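Local coordinates for protein OxyR (Porphyromonas gingivalis, PDB 3HO7) that is a redox-sensitive transcriptional activator of the LysR family, here as its regulatory domain, and in its full-length form probably binds DNA, at residues K34-A38 against Q205-L209; M63-K69 against R187-V193; L95-I101 against E175-G181; H109-L113 against G155-F160; M182-E188 against T223-A228. All coordinates share one frame; numbering follows the deposited sequence.

From the N terminus, the chain opens contact 1 at the end of helix 22-36, contact 2 on strand 63-66, then contacts 3 and 4 in the loops after strand 75-89. They close in reverse order at 155-160, 175-181, 187-193 and 205-209, so contact 4 nests in contact 3, contact 3 in contact 2, and contact 2 in contact 1. Contact 5 opens at 182-188 after contact 3 has closed and ends at 223-228, crossing contacts 1 and 2. Contacts 1 and 2 meet around Leu206 and Met63; contacts 3 and 4 meet through Phe180 and Phe160, on the other side of the chain's centre. Strand 184-194, shared by contacts 2 and 5, spans the region between.

Contact 1: K34-A38 against Q205-L209; sequences KKELA and QLIGL
The Leu209 and Leu37 side chains overlap alongside, pointing opposite ways, with CD1 of Leu209 lying 3.7 Å from CG of Leu37. The other methyl, CD2 of Leu209, lies 3.6 Å from CG of Glu36, so one leucine fork serves two successive residues at the end of helix 22-36. Glu36 suits this exposed margin: CB and CG pack on the leucine, and even OE1 comes to 3.6 Å from CD2 of Leu209. Gln205 reaches across from helix 200-211 as a straight chain, with CG opposite the backbone N (chi1 -172°), and its NE2 comes within 3.4 Å of CD2 of Leu37. The same NE2 gives a weak, bent hydrogen bond of 3.1 Å to O of Glu36, in the last turn of a helix, where regular backbone donors run out. Farther out, Trp33 touches both Leu206 and Leu209, and Gln137 of the second subunit packs on Leu37. Cohesion here is therefore mainly apolar, the amide adding a directional but weak polar tie at the margin.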
# COMPACT_ATOMS: atom_id res chain seq x y z
N LYS A 34 19.40 -10.35 8.70
CA LYS A 34 19.74 -11.76 8.61
C LYS A 34 21.14 -12.02 9.13
O LYS A 34 21.36 -12.91 9.96
CB LYS A 34 19.62 -12.25 7.17
CG LYS A 34 19.83 -13.75 7.02
CD LYS A 34 18.77 -14.52 7.78
CE LYS A 34 17.37 -14.19 7.26
NZ LYS A 34 16.32 -15.00 7.94
N LYS A 35 22.10 -11.23 8.65
CA LYS A 35 23.50 -11.44 8.99
C LYS A 35 23.90 -10.86 10.35
O LYS A 35 24.72 -11.45 11.06
CB LYS A 35 24.42 -10.90 7.88
CG LYS A 35 24.14 -9.47 7.48
CD LYS A 35 25.13 -8.99 6.41
CE LYS A 35 24.98 -9.78 5.12
NZ LYS A 35 25.45 -11.19 5.27
N GLU A 36 23.34 -9.71 10.71
CA GLU A 36 23.69 -9.06 11.98
C GLU A 36 22.80 -9.46 13.15
O GLU A 36 23.25 -9.46 14.30
CB GLU A 36 23.68 -7.53 11.83
CG GLU A 36 25.06 -6.89 11.85
CD GLU A 36 25.78 -6.98 10.52
OE1 GLU A 36 25.25 -6.44 9.53
OE2 GLU A 36 26.87 -7.58 10.46
N LEU A 37 21.55 -9.81 12.87
CA LEU A 37 20.59 -10.11 13.93
C LEU A 37 20.28 -11.60 14.04
O LEU A 37 19.26 -11.99 14.61
CB LEU A 37 19.30 -9.31 13.72
CG LEU A 37 19.43 -7.79 13.82
CD1 LEU A 37 18.09 -7.12 13.56
CD2 LEU A 37 19.98 -7.39 15.17
N ALA A 38 21.17 -12.43 13.51
CA ALA A 38 21.01 -13.88 13.59
C ALA A 38 20.84 -14.32 15.04
O ALA A 38 21.58 -13.90 15.92
CB ALA A 38 22.20 -14.58 12.96
N GLN A 205 22.09 -1.24 18.46
CA GLN A 205 22.39 -2.05 17.28
C GLN A 205 21.39 -1.77 16.17
O GLN A 205 21.77 -1.56 15.01
CB GLN A 205 22.41 -3.54 17.63
CG GLN A 205 22.91 -4.44 16.51
CD GLN A 205 22.89 -5.92 16.89
OE1 GLN A 205 22.57 -6.28 18.02
NE2 GLN A 205 23.24 -6.77 15.93
N LEU A 206 20.11 -1.77 16.52
CA LEU A 206 19.06 -1.49 15.54
C LEU A 206 19.28 -0.15 14.86
O LEU A 206 19.26 -0.06 13.63
CB LEU A 206 17.68 -1.54 16.20
CG LEU A 206 16.90 -2.85 16.09
CD1 LEU A 206 16.36 -3.05 14.67
CD2 LEU A 206 17.76 -4.03 16.51
N ILE A 207 19.49 0.90 15.64
CA ILE A 207 19.72 2.22 15.08
C ILE A 207 20.84 2.17 14.05
O ILE A 207 20.71 2.69 12.94
CB ILE A 207 20.05 3.25 16.17
CG1 ILE A 207 18.85 3.44 17.10
CG2 ILE A 207 20.46 4.58 15.53
CD1 ILE A 207 19.09 4.44 18.22
N GLY A 208 21.96 1.55 14.42
CA GLY A 208 23.08 1.42 13.50
C GLY A 208 22.73 0.68 12.22
O GLY A 208 23.08 1.12 11.13
N LEU A 209 22.02 -0.44 12.36
CA LEU A 209 21.68 -1.26 11.20
C LEU A 209 20.75 -0.53 10.23
O LEU A 209 20.93 -0.59 9.02
CB LEU A 209 21.06 -2.59 11.64
CG LEU A 209 22.05 -3.63 12.17
CD1 LEU A 209 21.32 -4.83 12.75
CD2 LEU A 209 23.01 -4.06 11.07

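Contact 2: M63-K69 against R187-V193; sequences MAIIASK and REVRLAV
The Lys69 side chain runs nearly perpendicular to that of Glu188, and the lysine ammonium meets the carboxylate on the syn lone pair of OE2, with NZ and OE2 2.8 Å apart. Glu188 sets its CG between backbone N and carbonyl carbon (chi1 61°) and extends from there, which carries the acid between two bases. Its OE1 takes NH1 of Arg190 at 2.7 Å, the oxygen lying out of the guanidinium plane. Above one face of that guanidinium passes the lysine stem, CG of Lys69 being 3.9 Å from NE of Arg190. The carboxylate is shared by both cations and probably balances their charge, and Asp77 binds NE of Arg190 as a second acid. Toward the other end, apolar side chains take over. Met63 lies alongside Val193, and its CB presses closely on CD2 of Leu191 at 3.5 Å; CG2 of Ile65 meets CG1 of Val189 at 3.8 Å. The backbones are joined by paired bonds at Ala64 with Ala192 and at Ile66 with Arg190, flanking the non-hydrogen-bonded pair Ile65 and Leu191. Past the strand end, a water links Ala67 O to Glu188 N. Strand 63-66, parallel to strand 11-17 but antiparallel to the long strand 184-194, gives the mixed sheet characteristic of type 2 periplasmic-binding-protein folds, to which LysR regulatory domains belong.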
# COMPACT_ATOMS: atom_id res chain seq x y z
N MET A 63 9.69 -1.57 19.25
CA MET A 63 10.20 -0.39 18.57
C MET A 63 9.26 -0.01 17.43
O MET A 63 8.48 -0.84 16.96
CB MET A 63 11.60 -0.64 18.02
CG MET A 63 12.57 -1.25 19.01
SD MET A 63 14.17 -1.67 18.29
CE MET A 63 15.00 -2.35 19.72
N ALA A 64 9.35 1.24 16.98
CA ALA A 64 8.55 1.69 15.86
C ALA A 64 9.34 2.62 14.95
O ALA A 64 9.98 3.57 15.41
CB ALA A 64 7.28 2.37 16.34
N ILE A 65 9.29 2.34 13.65
CA ILE A 65 9.90 3.20 12.65
C ILE A 65 8.84 4.17 12.14
O ILE A 65 7.84 3.75 11.55
CB ILE A 65 10.45 2.37 11.47
CG1 ILE A 65 11.36 1.26 12.00
CG2 ILE A 65 11.19 3.26 10.49
CD1 ILE A 65 11.81 0.27 10.93
N ILE A 66 9.05 5.45 12.39
CA ILE A 66 8.05 6.46 12.08
C ILE A 66 8.65 7.61 11.26
O ILE A 66 9.87 7.69 11.10
CB ILE A 66 7.42 7.03 13.36
CG1 ILE A 66 8.49 7.66 14.25
CG2 ILE A 66 6.68 5.93 14.11
CD1 ILE A 66 7.96 8.23 15.55
N ALA A 67 7.78 8.48 10.75
CA ALA A 67 8.21 9.60 9.92
C ALA A 67 8.00 10.93 10.64
O ALA A 67 7.57 11.92 10.03
CB ALA A 67 7.47 9.59 8.60
N SER A 68 8.29 10.95 11.94
CA SER A 68 8.11 12.15 12.75
C SER A 68 8.55 11.89 14.18
O SER A 68 8.75 10.74 14.58
CB SER A 68 6.64 12.57 12.74
OG SER A 68 5.82 11.56 13.30
N LYS A 69 8.71 12.95 14.96
CA LYS A 69 8.98 12.81 16.38
C LYS A 69 7.72 12.31 17.07
O LYS A 69 6.61 12.68 16.69
CB LYS A 69 9.43 14.15 16.99
CG LYS A 69 10.80 14.61 16.53
CD LYS A 69 11.17 15.97 17.10
CE LYS A 69 12.50 16.45 16.54
NZ LYS A 69 12.44 16.63 15.07
N ARG A 187 11.11 14.73 5.11
CA ARG A 187 10.59 14.17 6.35
C ARG A 187 11.73 13.49 7.08
O ARG A 187 12.76 13.17 6.48
CB ARG A 187 9.47 13.17 6.07
CG ARG A 187 9.94 11.83 5.52
CD ARG A 187 8.77 10.89 5.35
NE ARG A 187 9.15 9.66 4.68
CZ ARG A 187 8.30 8.69 4.38
NH1 ARG A 187 7.02 8.81 4.71
NH2 ARG A 187 8.73 7.60 3.76
N GLU A 188 11.56 13.29 8.38
CA GLU A 188 12.57 12.60 9.17
C GLU A 188 12.07 11.22 9.54
O GLU A 188 10.99 11.07 10.11
CB GLU A 188 12.92 13.40 10.42
CG GLU A 188 11.75 13.61 11.37
CD GLU A 188 12.10 14.49 12.55
OE1 GLU A 188 13.20 14.31 13.12
OE2 GLU A 188 11.29 15.37 12.91
N VAL A 189 12.85 10.20 9.18
CA VAL A 189 12.54 8.84 9.56
C VAL A 189 13.26 8.54 10.87
O VAL A 189 14.48 8.70 10.95
CB VAL A 189 12.97 7.84 8.47
CG1 VAL A 189 12.64 6.42 8.88
CG2 VAL A 189 12.31 8.19 7.14
N ARG A 190 12.51 8.12 11.88
CA ARG A 190 13.07 7.95 13.21
C ARG A 190 12.68 6.61 13.80
O ARG A 190 11.70 6.00 13.38
CB ARG A 190 12.60 9.08 14.13
CG ARG A 190 12.82 10.48 13.55
CD ARG A 190 12.36 11.57 14.50
NE ARG A 190 13.17 11.63 15.71
CZ ARG A 190 14.31 12.29 15.81
NH1 ARG A 190 14.79 12.96 14.77
NH2 ARG A 190 14.99 12.28 16.95
N LEU A 191 13.46 6.14 14.77
CA LEU A 191 13.15 4.90 15.47
C LEU A 191 12.64 5.23 16.86
O LEU A 191 13.37 5.78 17.68
CB LEU A 191 14.38 3.99 15.55
CG LEU A 191 14.07 2.51 15.75
CD1 LEU A 191 15.31 1.76 16.21
CD2 LEU A 191 12.94 2.32 16.75
N ALA A 192 11.39 4.89 17.13
CA ALA A 192 10.76 5.23 18.40
C ALA A 192 10.61 4.03 19.32
O ALA A 192 10.49 2.89 18.86
CB ALA A 192 9.41 5.90 18.16
N VAL A 193 10.70 4.27 20.62
CA VAL A 193 10.47 3.25 21.65
C VAL A 193 9.87 3.88 22.90
O VAL A 193 9.64 5.05 22.93
CB VAL A 193 11.77 2.56 22.08
CG1 VAL A 193 12.53 2.12 20.91
CG2 VAL A 193 12.62 3.48 22.86
O HOH W 1 8.84 14.16 9.27

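Contact 3: L95-I101 against E175-G181; sequences LFEQDVI and ELVRPFG
The carbonyl O of Phe96 is gripped from the edge of the Arg178 guanidinium, by NH2 at 2.8 Å on an in-plane lone pair and by a weak, longer bond from NE. That NE also binds O of Gln98 at 2.9 Å, while NH1 turns back to its own segment, 2.6 Å from O of Glu175 and 3.0 Å from O of Val177. A bend at chi2 (-73°) brings the guanidinium among these four carbonyls, which fix its rotation and suit arginine's five N-H bonds. The Phe96 ring adds a cation-pi contact: CZ of Arg178 sits 4.3 Å from the ring centroid, the planes 47° apart and NH2 over the middle of the face. Farther along, Ile101 N bonds to O of Pro179 at 3.1 Å, and CG2 of Ile101 rests over one face of the Phe180 ring in a CH-pi contact. Segment 95-101 is thereby laid against short strand 177-178, whose backbone pairs with strand 75-89, while Leu176 packs on helix 145-153 and Phe180 on helix 125-128.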
# COMPACT_ATOMS: atom_id res chain seq x y z
N LEU A 95 2.07 21.06 -15.32
CA LEU A 95 3.33 21.12 -14.58
C LEU A 95 4.36 20.12 -15.08
O LEU A 95 5.53 20.19 -14.70
CB LEU A 95 3.09 20.91 -13.08
CG LEU A 95 2.99 22.19 -12.25
CD1 LEU A 95 2.64 21.87 -10.80
CD2 LEU A 95 4.30 22.96 -12.33
N PHE A 96 3.95 19.19 -15.93
CA PHE A 96 4.88 18.19 -16.45
C PHE A 96 5.96 18.84 -17.30
O PHE A 96 7.09 18.37 -17.34
CB PHE A 96 4.14 17.11 -17.25
CG PHE A 96 5.01 15.94 -17.61
CD1 PHE A 96 5.20 14.90 -16.71
CD2 PHE A 96 5.62 15.86 -18.85
CE1 PHE A 96 5.99 13.82 -17.03
CE2 PHE A 96 6.41 14.78 -19.18
CZ PHE A 96 6.60 13.75 -18.27
N GLU A 97 5.62 19.94 -17.96
CA GLU A 97 6.57 20.61 -18.84
C GLU A 97 7.59 21.45 -18.05
O GLU A 97 8.55 21.96 -18.62
CB GLU A 97 5.85 21.48 -19.88
CG GLU A 97 5.08 22.66 -19.29
CD GLU A 97 4.54 23.59 -20.36
OE1 GLU A 97 3.90 23.10 -21.32
OE2 GLU A 97 4.75 24.81 -20.24
N GLN A 98 7.37 21.56 -16.75
CA GLN A 98 8.30 22.28 -15.88
C GLN A 98 9.30 21.32 -15.25
O GLN A 98 9.03 20.12 -15.12
CB GLN A 98 7.55 23.06 -14.80
CG GLN A 98 6.60 24.12 -15.35
CD GLN A 98 7.30 25.15 -16.22
OE1 GLN A 98 6.66 25.93 -16.92
NE2 GLN A 98 8.63 25.16 -16.18
N ASP A 99 10.44 21.85 -14.84
CA ASP A 99 11.53 21.03 -14.31
C ASP A 99 11.41 20.82 -12.80
O ASP A 99 11.96 19.87 -12.25
CB ASP A 99 12.88 21.66 -14.65
CG ASP A 99 13.00 22.02 -16.12
OD1 ASP A 99 12.76 21.14 -16.97
OD2 ASP A 99 13.34 23.19 -16.42
N VAL A 100 10.69 21.72 -12.14
CA VAL A 100 10.50 21.63 -10.70
C VAL A 100 9.05 21.88 -10.32
O VAL A 100 8.29 22.46 -11.09
CB VAL A 100 11.40 22.65 -9.95
CG1 VAL A 100 12.87 22.30 -10.14
CG2 VAL A 100 11.10 24.06 -10.43
N ILE A 101 8.67 21.43 -9.13
CA ILE A 101 7.31 21.61 -8.64
C ILE A 101 7.05 23.05 -8.22
O ILE A 101 7.70 23.57 -7.31
CB ILE A 101 7.02 20.69 -7.44
CG1 ILE A 101 6.80 19.26 -7.92
CG2 ILE A 101 5.79 21.19 -6.69
CD1 ILE A 101 5.54 19.07 -8.74
N GLU A 175 10.60 9.38 -15.13
CA GLU A 175 10.27 10.55 -15.94
C GLU A 175 9.21 11.44 -15.29
O GLU A 175 9.14 12.64 -15.57
CB GLU A 175 9.77 10.11 -17.32
CG GLU A 175 10.85 9.53 -18.22
CD GLU A 175 10.29 8.93 -19.48
OE1 GLU A 175 9.10 8.52 -19.48
OE2 GLU A 175 11.03 8.86 -20.49
N LEU A 176 8.39 10.85 -14.42
CA LEU A 176 7.31 11.60 -13.79
C LEU A 176 7.81 12.38 -12.58
O LEU A 176 7.11 13.24 -12.06
CB LEU A 176 6.18 10.66 -13.36
CG LEU A 176 5.69 9.66 -14.41
CD1 LEU A 176 4.47 8.90 -13.88
CD2 LEU A 176 5.37 10.36 -15.72
N VAL A 177 9.03 12.08 -12.15
CA VAL A 177 9.58 12.69 -10.95
C VAL A 177 10.02 14.13 -11.17
O VAL A 177 10.78 14.43 -12.10
CB VAL A 177 10.76 11.88 -10.38
CG1 VAL A 177 11.38 12.60 -9.20
CG2 VAL A 177 10.28 10.49 -9.98
N ARG A 178 9.54 15.02 -10.31
CA ARG A 178 9.98 16.41 -10.31
C ARG A 178 10.32 16.79 -8.87
O ARG A 178 9.44 16.80 -8.01
CB ARG A 178 8.87 17.33 -10.82
CG ARG A 178 8.39 17.03 -12.23
CD ARG A 178 9.41 17.45 -13.27
NE ARG A 178 8.91 17.29 -14.63
CZ ARG A 178 8.89 16.13 -15.28
NH1 ARG A 178 9.35 15.03 -14.69
NH2 ARG A 178 8.42 16.06 -16.51
N PRO A 179 11.59 17.09 -8.61
CA PRO A 179 11.93 17.54 -7.26
C PRO A 179 11.37 18.93 -7.00
O PRO A 179 10.93 19.61 -7.92
CB PRO A 179 13.46 17.58 -7.28
CG PRO A 179 13.83 17.74 -8.72
CD PRO A 179 12.76 17.03 -9.50
N PHE A 180 11.38 19.35 -5.74
CA PHE A 180 10.92 20.68 -5.37
C PHE A 180 12.01 21.72 -5.62
O PHE A 180 13.20 21.39 -5.62
CB PHE A 180 10.52 20.72 -3.89
CG PHE A 180 9.15 20.18 -3.61
CD1 PHE A 180 8.91 18.82 -3.59
CD2 PHE A 180 8.10 21.04 -3.34
CE1 PHE A 180 7.64 18.32 -3.31
CE2 PHE A 180 6.83 20.55 -3.06
CZ PHE A 180 6.60 19.19 -3.05
N GLY A 181 11.61 22.97 -5.84
CA GLY A 181 12.56 24.06 -5.80
C GLY A 181 13.00 24.22 -4.36
O GLY A 181 12.28 23.84 -3.44

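Contact 4: H109-L113 against G155-F160; sequences HRLWL and GQGITF
A single bridge between Leu111 and Ile158 lays residues 110-112 along the start of strand 158-162, the two running in roughly the same direction. Ile158 N bonds to O of Arg110 and Trp112 N to O of Ile158, both at 2.8 Å. The indole reinforces this pairing: Trp112 NE1 donates to O of Gln156 at 3.2 Å, nearly straight, with the oxygen in the ring plane although the N-H arrives from above the plane of the carbonyl. Gly157 suits the place beside that ring edge, because its positive phi (73°) is easy for glycine and it has no CB to push against NE1 of Trp112 or O of Arg110. Gly155, two residues earlier, closes helix 145-153 with a Schellman motif. On Thr159, chi1 of -166° places OG1 opposite the backbone N, which turns it to the Trp112 carbonyl O, to which it donates at 3.1 Å. Leu111 CD1 and Leu113 CD2 each lie 4.1 Å from CE2 of Phe160. Arg110 directs its NE to Glu93, and Gln156 NE2 binds Pro27 O of the second subunit. Backbone, indole and hydroxyl bonds thus fix the alignment of the two segments, with loose apolar contacts between Leu111, Leu113 and Phe160 beside them.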
# COMPACT_ATOMS: atom_id res chain seq x y z
N HIS A 109 -7.36 20.49 -7.32
CA HIS A 109 -8.39 19.55 -7.74
C HIS A 109 -7.80 18.27 -8.35
O HIS A 109 -8.54 17.32 -8.62
CB HIS A 109 -9.36 20.20 -8.72
CG HIS A 109 -9.87 21.53 -8.27
ND1 HIS A 109 -10.40 21.74 -7.01
CD2 HIS A 109 -9.95 22.73 -8.91
CE1 HIS A 109 -10.77 23.00 -6.89
NE2 HIS A 109 -10.51 23.62 -8.03
N ARG A 110 -6.50 18.26 -8.59
CA ARG A 110 -5.84 17.10 -9.19
C ARG A 110 -4.66 16.63 -8.34
O ARG A 110 -3.70 16.07 -8.86
CB ARG A 110 -5.39 17.42 -10.61
CG ARG A 110 -6.53 17.79 -11.55
CD ARG A 110 -6.01 18.17 -12.93
NE ARG A 110 -5.33 17.07 -13.60
CZ ARG A 110 -5.95 16.03 -14.16
NH1 ARG A 110 -7.28 15.96 -14.13
NH2 ARG A 110 -5.25 15.07 -14.75
N LEU A 111 -4.76 16.86 -7.04
CA LEU A 111 -3.70 16.49 -6.10
C LEU A 111 -4.16 15.35 -5.20
O LEU A 111 -5.28 15.36 -4.68
CB LEU A 111 -3.32 17.70 -5.25
CG LEU A 111 -2.25 17.51 -4.17
CD1 LEU A 111 -0.91 17.18 -4.82
CD2 LEU A 111 -2.13 18.75 -3.30
N TRP A 112 -3.30 14.35 -5.03
CA TRP A 112 -3.61 13.24 -4.15
C TRP A 112 -2.70 13.34 -2.93
O TRP A 112 -1.49 13.27 -3.05
CB TRP A 112 -3.39 11.90 -4.85
CG TRP A 112 -4.10 11.79 -6.16
CD1 TRP A 112 -3.55 11.80 -7.40
CD2 TRP A 112 -5.51 11.65 -6.36
NE1 TRP A 112 -4.52 11.68 -8.36
CE2 TRP A 112 -5.74 11.59 -7.74
CE3 TRP A 112 -6.61 11.58 -5.49
CZ2 TRP A 112 -7.01 11.45 -8.29
CZ3 TRP A 112 -7.87 11.44 -6.03
CH2 TRP A 112 -8.06 11.38 -7.42
N LEU A 113 -3.30 13.49 -1.76
CA LEU A 113 -2.53 13.64 -0.54
C LEU A 113 -2.84 12.54 0.45
O LEU A 113 -3.99 12.26 0.75
CB LEU A 113 -2.81 15.00 0.10
CG LEU A 113 -2.44 16.25 -0.70
CD1 LEU A 113 -2.84 17.50 0.05
CD2 LEU A 113 -0.96 16.26 -1.03
N GLY A 155 -2.00 9.08 -15.86
CA GLY A 155 -2.31 10.41 -16.34
C GLY A 155 -3.28 11.21 -15.50
O GLY A 155 -3.71 12.29 -15.92
N GLN A 156 -3.65 10.71 -14.33
CA GLN A 156 -4.55 11.48 -13.49
C GLN A 156 -3.85 12.07 -12.28
O GLN A 156 -3.48 11.37 -11.35
CB GLN A 156 -5.69 10.57 -13.02
CG GLN A 156 -6.26 9.67 -14.10
CD GLN A 156 -7.24 8.64 -13.56
OE1 GLN A 156 -7.99 8.92 -12.63
NE2 GLN A 156 -7.24 7.46 -14.15
N GLY A 157 -3.73 13.39 -12.28
CA GLY A 157 -3.20 14.12 -11.15
C GLY A 157 -1.72 14.10 -10.82
O GLY A 157 -0.85 13.74 -11.61
N ILE A 158 -1.47 14.50 -9.58
CA ILE A 158 -0.16 14.62 -8.97
C ILE A 158 -0.18 14.11 -7.54
O ILE A 158 -1.21 14.15 -6.87
CB ILE A 158 0.30 16.09 -8.96
CG1 ILE A 158 0.61 16.58 -10.37
CG2 ILE A 158 1.48 16.28 -8.02
CD1 ILE A 158 1.12 18.00 -10.44
N THR A 159 0.98 13.64 -7.09
CA THR A 159 1.16 13.16 -5.72
C THR A 159 2.63 13.33 -5.33
O THR A 159 3.45 13.75 -6.15
CB THR A 159 0.76 11.69 -5.58
OG1 THR A 159 0.65 11.36 -4.19
CG2 THR A 159 1.80 10.79 -6.22
N PHE A 160 2.95 13.02 -4.09
CA PHE A 160 4.32 13.15 -3.61
C PHE A 160 4.89 11.81 -3.15
O PHE A 160 4.25 11.08 -2.39
CB PHE A 160 4.40 14.19 -2.49
CG PHE A 160 3.99 15.56 -2.93
CD1 PHE A 160 4.64 16.19 -3.98
CD2 PHE A 160 2.95 16.23 -2.30
CE1 PHE A 160 4.27 17.46 -4.39
CE2 PHE A 160 2.57 17.50 -2.71
CZ PHE A 160 3.23 18.11 -3.76

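Contact 5: M182-E188 against T223-A228; sequences MPRPVRE and TGQHLA
Val186 wedges both its methyls against strand 225-227. With chi1 at -42°, its CG2 falls between backbone N and carbonyl carbon and reaches CA of Leu227 at 3.5 Å, while the Val186 and Gln225 side chains run nearly perpendicular, CG1 of the valine lying 3.6 Å from CB of Gln225. A beta-branched residue suits this spot because one short side chain touches two neighbours at once. Gln225 stays fully extended beyond CG, offering its methylenes to the valine and carrying NE2 on to Glu84. Leu227 instead throws CG opposite its backbone N (chi1 -171°); this folds the fork back over the partner strand, where CD1 meets CG2 of Val186 at 3.6 Å and CD2 comes to 3.6 Å from OE2 of Glu188. The backbones are joined in parallel register, Arg184 N to Gly224 O and His226 N to Arg184 O, each 2.8 Å, followed by Val186 N to His226 O and Ala228 N to Val186 O. Strands 184-194 and 225-227 are the two strands of a beta-alpha-beta unit connected through helix 200-211. Pro185 fits between the bonding residues, since this ladder needs no N-H from it. At the start of the ladder, Pro183, behind a cis peptide, lays its CB 3.8 Å from CB of His226, and CG of Met182 lies 3.7 Å from O of Gly224, a residue whose phi of 104° favours glycine.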
# COMPACT_ATOMS: atom_id res chain seq x y z
N MET A 182 14.20 24.77 -4.15
CA MET A 182 14.73 24.98 -2.81
C MET A 182 13.98 26.10 -2.09
O MET A 182 13.64 27.11 -2.71
CB MET A 182 16.23 25.30 -2.87
CG MET A 182 17.09 24.16 -3.38
SD MET A 182 18.85 24.55 -3.31
CE MET A 182 19.57 22.98 -3.80
N PRO A 183 13.73 25.92 -0.79
CA PRO A 183 14.16 24.75 -0.02
C PRO A 183 13.30 23.53 -0.31
O PRO A 183 12.09 23.65 -0.51
CB PRO A 183 13.96 25.20 1.43
CG PRO A 183 12.82 26.15 1.35
CD PRO A 183 12.98 26.88 0.05
N ARG A 184 13.92 22.35 -0.32
CA ARG A 184 13.23 21.11 -0.63
C ARG A 184 12.67 20.45 0.63
O ARG A 184 13.37 20.32 1.63
CB ARG A 184 14.16 20.15 -1.37
CG ARG A 184 14.72 20.72 -2.66
CD ARG A 184 15.58 19.71 -3.39
NE ARG A 184 16.25 20.30 -4.55
CZ ARG A 184 17.39 20.98 -4.47
NH1 ARG A 184 17.99 21.15 -3.30
NH2 ARG A 184 17.92 21.49 -5.57
N PRO A 185 11.40 20.03 0.57
CA PRO A 185 10.75 19.39 1.72
C PRO A 185 11.35 18.03 2.04
O PRO A 185 11.57 17.22 1.14
CB PRO A 185 9.30 19.24 1.25
CG PRO A 185 9.37 19.24 -0.23
CD PRO A 185 10.50 20.15 -0.58
N VAL A 186 11.61 17.79 3.32
CA VAL A 186 12.09 16.49 3.77
C VAL A 186 11.31 16.04 5.00
O VAL A 186 10.90 16.86 5.83
CB VAL A 186 13.59 16.53 4.13
CG1 VAL A 186 14.36 17.33 3.10
CG2 VAL A 186 13.78 17.11 5.52
N ARG A 187 11.11 14.73 5.11
CA ARG A 187 10.59 14.17 6.35
C ARG A 187 11.73 13.49 7.08
O ARG A 187 12.76 13.17 6.48
CB ARG A 187 9.47 13.17 6.07
CG ARG A 187 9.94 11.83 5.52
CD ARG A 187 8.77 10.89 5.35
NE ARG A 187 9.15 9.66 4.68
CZ ARG A 187 8.30 8.69 4.38
NH1 ARG A 187 7.02 8.81 4.71
NH2 ARG A 187 8.73 7.60 3.76
N GLU A 188 11.56 13.29 8.38
CA GLU A 188 12.57 12.60 9.17
C GLU A 188 12.07 11.22 9.54
O GLU A 188 10.99 11.07 10.11
CB GLU A 188 12.92 13.40 10.42
CG GLU A 188 11.75 13.61 11.37
CD GLU A 188 12.10 14.49 12.55
OE1 GLU A 188 13.20 14.31 13.12
OE2 GLU A 188 11.29 15.37 12.91
N THR A 223 22.40 20.90 2.50
CA THR A 223 22.11 22.27 2.11
C THR A 223 21.09 22.29 0.98
O THR A 223 21.25 21.60 -0.03
CB THR A 223 23.39 23.00 1.65
OG1 THR A 223 24.40 22.86 2.65
CG2 THR A 223 23.10 24.48 1.42
N GLY A 224 20.03 23.08 1.16
CA GLY A 224 18.97 23.17 0.16
C GLY A 224 17.74 22.39 0.57
O GLY A 224 16.71 22.45 -0.10
N GLN A 225 17.84 21.70 1.70
CA GLN A 225 16.76 20.87 2.23
C GLN A 225 16.19 21.46 3.52
O GLN A 225 16.93 22.01 4.33
CB GLN A 225 17.25 19.45 2.51
CG GLN A 225 17.50 18.62 1.28
CD GLN A 225 17.97 17.22 1.62
OE1 GLN A 225 18.67 17.02 2.61
NE2 GLN A 225 17.59 16.25 0.81
N HIS A 226 14.87 21.35 3.70
CA HIS A 226 14.21 21.85 4.89
C HIS A 226 13.21 20.83 5.42
O HIS A 226 12.44 20.26 4.65
CB HIS A 226 13.51 23.18 4.59
CG HIS A 226 12.79 23.76 5.77
ND1 HIS A 226 13.44 24.41 6.80
CD2 HIS A 226 11.47 23.80 6.08
CE1 HIS A 226 12.55 24.82 7.69
NE2 HIS A 226 11.35 24.46 7.28
N LEU A 227 13.23 20.60 6.73
CA LEU A 227 12.30 19.67 7.35
C LEU A 227 10.88 20.22 7.27
O LEU A 227 10.59 21.28 7.82
CB LEU A 227 12.68 19.41 8.80
CG LEU A 227 11.92 18.29 9.51
CD1 LEU A 227 12.02 17.00 8.71
CD2 LEU A 227 12.42 18.10 10.93
N ALA A 228 10.01 19.50 6.56
CA ALA A 228 8.63 19.92 6.38
C ALA A 228 7.87 19.97 7.70
O ALA A 228 7.77 18.97 8.41
CB ALA A 228 7.93 19.01 5.39